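Local atomic coordinates of mycobacterium tuberculosis paralogous family 11 (Mycobacterium smegmatis, PDB entry 4Y9I), a protein that probably binds coenzyme F420 and uses its reduced form to reduce quinones. Residues Tyr36-Ser41 with Pro49-Asn54. Residues are numbered along the deposited sequence; the frame is centred on the assembly and turned at random.
Sequences YAMVAS and PSWYFN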
loop_
_atom_site.group_PDB
_atom_site.type_symbol
_atom_site.label_atom_id
_atom_site.label_comp_id
_atom_site.label_asym_id
_atom_site.label_seq_id
_atom_site.Cartn_x
_atom_site.Cartn_y
_atom_site.Cartn_z
ATOM N N TYR A 36 8.178 2.416 -0.687
ATOM C CA TYR A 36 7.107 2.034 0.232
ATOM C C TYR A 36 6.293 0.908 -0.334
ATOM O O TYR A 36 6.133 0.805 -1.601
ATOM C CB TYR A 36 6.166 3.200 0.555
ATOM C CG TYR A 36 6.823 4.321 1.358
ATOM C CD1 TYR A 36 7.641 5.261 0.716
ATOM C CD2 TYR A 36 6.756 4.358 2.743
ATOM C CE1 TYR A 36 8.299 6.242 1.431
ATOM C CE2 TYR A 36 7.397 5.358 3.466
ATOM C CZ TYR A 36 8.212 6.276 2.808
ATOM O OH TYR A 36 8.861 7.258 3.494
ATOM N N ALA A 37 5.706 0.070 0.525
ATOM C CA ALA A 37 4.738 -0.912 0.072
ATOM C C ALA A 37 3.295 -0.623 0.509
ATOM O O ALA A 37 3.060 -0.178 1.649
ATOM C CB ALA A 37 5.114 -2.322 0.510
ATOM N N MET A 38 2.336 -0.885 -0.380
ATOM C CA MET A 38 0.891 -0.849 -0.061
ATOM C C MET A 38 0.464 -2.318 -0.017
ATOM O O MET A 38 0.410 -3.016 -1.082
ATOM C CB MET A 38 0.118 -0.173 -1.157
ATOM C CG MET A 38 0.527 1.297 -1.395
ATOM S SD MET A 38 -0.358 2.111 -2.725
ATOM C CE MET A 38 -1.882 2.417 -1.883
ATOM N N VAL A 39 0.138 -2.822 1.137
ATOM C CA VAL A 39 -0.351 -4.225 1.276
ATOM C C VAL A 39 -1.860 -4.196 1.102
ATOM O O VAL A 39 -2.585 -3.578 1.864
ATOM C CB VAL A 39 0.045 -4.806 2.615
ATOM C CG1 VAL A 39 -0.549 -6.204 2.792
ATOM C CG2 VAL A 39 1.557 -4.774 2.777
ATOM N N ALA A 40 -2.333 -4.830 0.002
ATOM C CA ALA A 40 -3.753 -4.820 -0.369
ATOM C C ALA A 40 -4.578 -5.903 0.358
ATOM O O ALA A 40 -5.178 -6.750 -0.266
ATOM C CB ALA A 40 -3.908 -4.924 -1.918
ATOM N N SER A 41 -4.507 -5.874 1.695
ATOM C CA SER A 41 -5.372 -6.677 2.514
ATOM C C SER A 41 -6.561 -5.867 2.818
ATOM O O SER A 41 -6.663 -4.728 2.398
ATOM C CB SER A 41 -4.677 -7.114 3.744
ATOM O OG SER A 41 -4.114 -6.034 4.435
ATOM N N PRO A 49 -9.471 -4.691 -0.853
ATOM C CA PRO A 49 -9.828 -3.362 -0.455
ATOM C C PRO A 49 -10.225 -2.532 -1.674
ATOM O O PRO A 49 -9.827 -2.827 -2.788
ATOM C CB PRO A 49 -8.561 -2.855 0.245
ATOM C CG PRO A 49 -7.480 -3.562 -0.484
ATOM C CD PRO A 49 -8.026 -4.910 -0.820
ATOM N N SER A 50 -11.000 -1.492 -1.441
ATOM C CA SER A 50 -11.645 -0.821 -2.581
ATOM C C SER A 50 -10.589 -0.046 -3.414
ATOM O O SER A 50 -10.685 0.122 -4.626
ATOM C CB SER A 50 -12.773 0.053 -2.064
ATOM O OG SER A 50 -12.208 1.148 -1.357
ATOM N N TRP A 51 -9.488 0.313 -2.807
ATOM C CA TRP A 51 -8.440 0.989 -3.514
ATOM C C TRP A 51 -7.601 0.120 -4.452
ATOM O O TRP A 51 -6.839 0.660 -5.242
ATOM C CB TRP A 51 -7.562 1.761 -2.522
ATOM C CG TRP A 51 -6.905 0.921 -1.458
ATOM C CD1 TRP A 51 -7.296 0.789 -0.150
ATOM C CD2 TRP A 51 -5.678 0.142 -1.583
ATOM N NE1 TRP A 51 -6.412 -0.019 0.531
ATOM C CE2 TRP A 51 -5.417 -0.440 -0.319
ATOM C CE3 TRP A 51 -4.776 -0.096 -2.632
ATOM C CZ2 TRP A 51 -4.286 -1.267 -0.093
ATOM C CZ3 TRP A 51 -3.718 -0.912 -2.416
ATOM C CH2 TRP A 51 -3.454 -1.452 -1.157
ATOM N N TYR A 52 -7.688 -1.189 -4.338
ATOM C CA TYR A 52 -6.853 -2.077 -5.135
ATOM C C TYR A 52 -7.082 -1.809 -6.635
ATOM O O TYR A 52 -6.123 -1.618 -7.375
ATOM C CB TYR A 52 -7.211 -3.521 -4.825
ATOM C CG TYR A 52 -6.652 -4.527 -5.734
ATOM C CD1 TYR A 52 -5.348 -4.912 -5.641
ATOM C CD2 TYR A 52 -7.446 -5.126 -6.715
ATOM C CE1 TYR A 52 -4.840 -5.901 -6.441
ATOM C CE2 TYR A 52 -6.938 -6.102 -7.532
ATOM C CZ TYR A 52 -5.641 -6.466 -7.397
ATOM O OH TYR A 52 -5.054 -7.453 -8.215
ATOM N N PHE A 53 -8.335 -1.832 -7.062
ATOM C CA PHE A 53 -8.603 -1.576 -8.473
ATOM C C PHE A 53 -8.254 -0.140 -8.902
ATOM O O PHE A 53 -7.781 0.049 -10.024
ATOM C CB PHE A 53 -10.044 -2.014 -8.849
ATOM C CG PHE A 53 -10.192 -3.546 -8.959
ATOM C CD1 PHE A 53 -9.360 -4.273 -9.796
ATOM C CD2 PHE A 53 -11.133 -4.210 -8.219
ATOM C CE1 PHE A 53 -9.482 -5.647 -9.925
ATOM C CE2 PHE A 53 -11.292 -5.582 -8.335
ATOM C CZ PHE A 53 -10.475 -6.303 -9.169
ATOM N N ASN A 54 -8.340 0.792 -7.984
ATOM C CA ASN A 54 -7.990 2.151 -8.297
ATOM C C ASN A 54 -6.482 2.365 -8.608
ATOM O O ASN A 54 -6.166 3.065 -9.534
ATOM C CB ASN A 54 -8.332 3.092 -7.147
ATOM C CG ASN A 54 -9.786 3.192 -6.811
ATOM O OD1 ASN A 54 -10.632 2.960 -7.607
ATOM N ND2 ASN A 54 -10.067 3.611 -5.554
#
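The indole of Trp51 slots between Met38 and Pro49, with Ala40 at the outer end of its six-membered ring. Over one face lies Met38 CE, 4.1 Å from the centroid of that ring and 23° off its normal, a CH-pi contact. Met38 bends at chi3 (77°) to bring the methyl there, leaving SD oblique to the ring in a longer Met-aromatic contact. Pro49 CG sits over the opposite face, offset toward the rim. The far corner of the benzo ring is closely packed: Trp51 CH2 lies 3.5 Å from Ala40 CA and 3.6 Å from Ala40 CB; Val39 O meets Trp51 CZ2 in the ring plane at 3.5 Å. Ala40, just past strand 35-39, is the centre of an inverse gamma turn closed by a weak bond from Ser41 N to Val39 O. Val25, Leu27 and Phe111 add barrel side chains around the indole. The looser side is at Ser41, partly exposed, its CB directed away from the helix segment; its carbonyl O still touches Pro49 CG at 3.2 Å. Tyr52 gives little more than CD1, 4.0 Å from Ala40 CB. No hydrogen bond crosses between the segments, which implies that largely apolar packing centred on Trp51, with Pro49 and Ala40 contributing, joins the helix segment to the end of the strand.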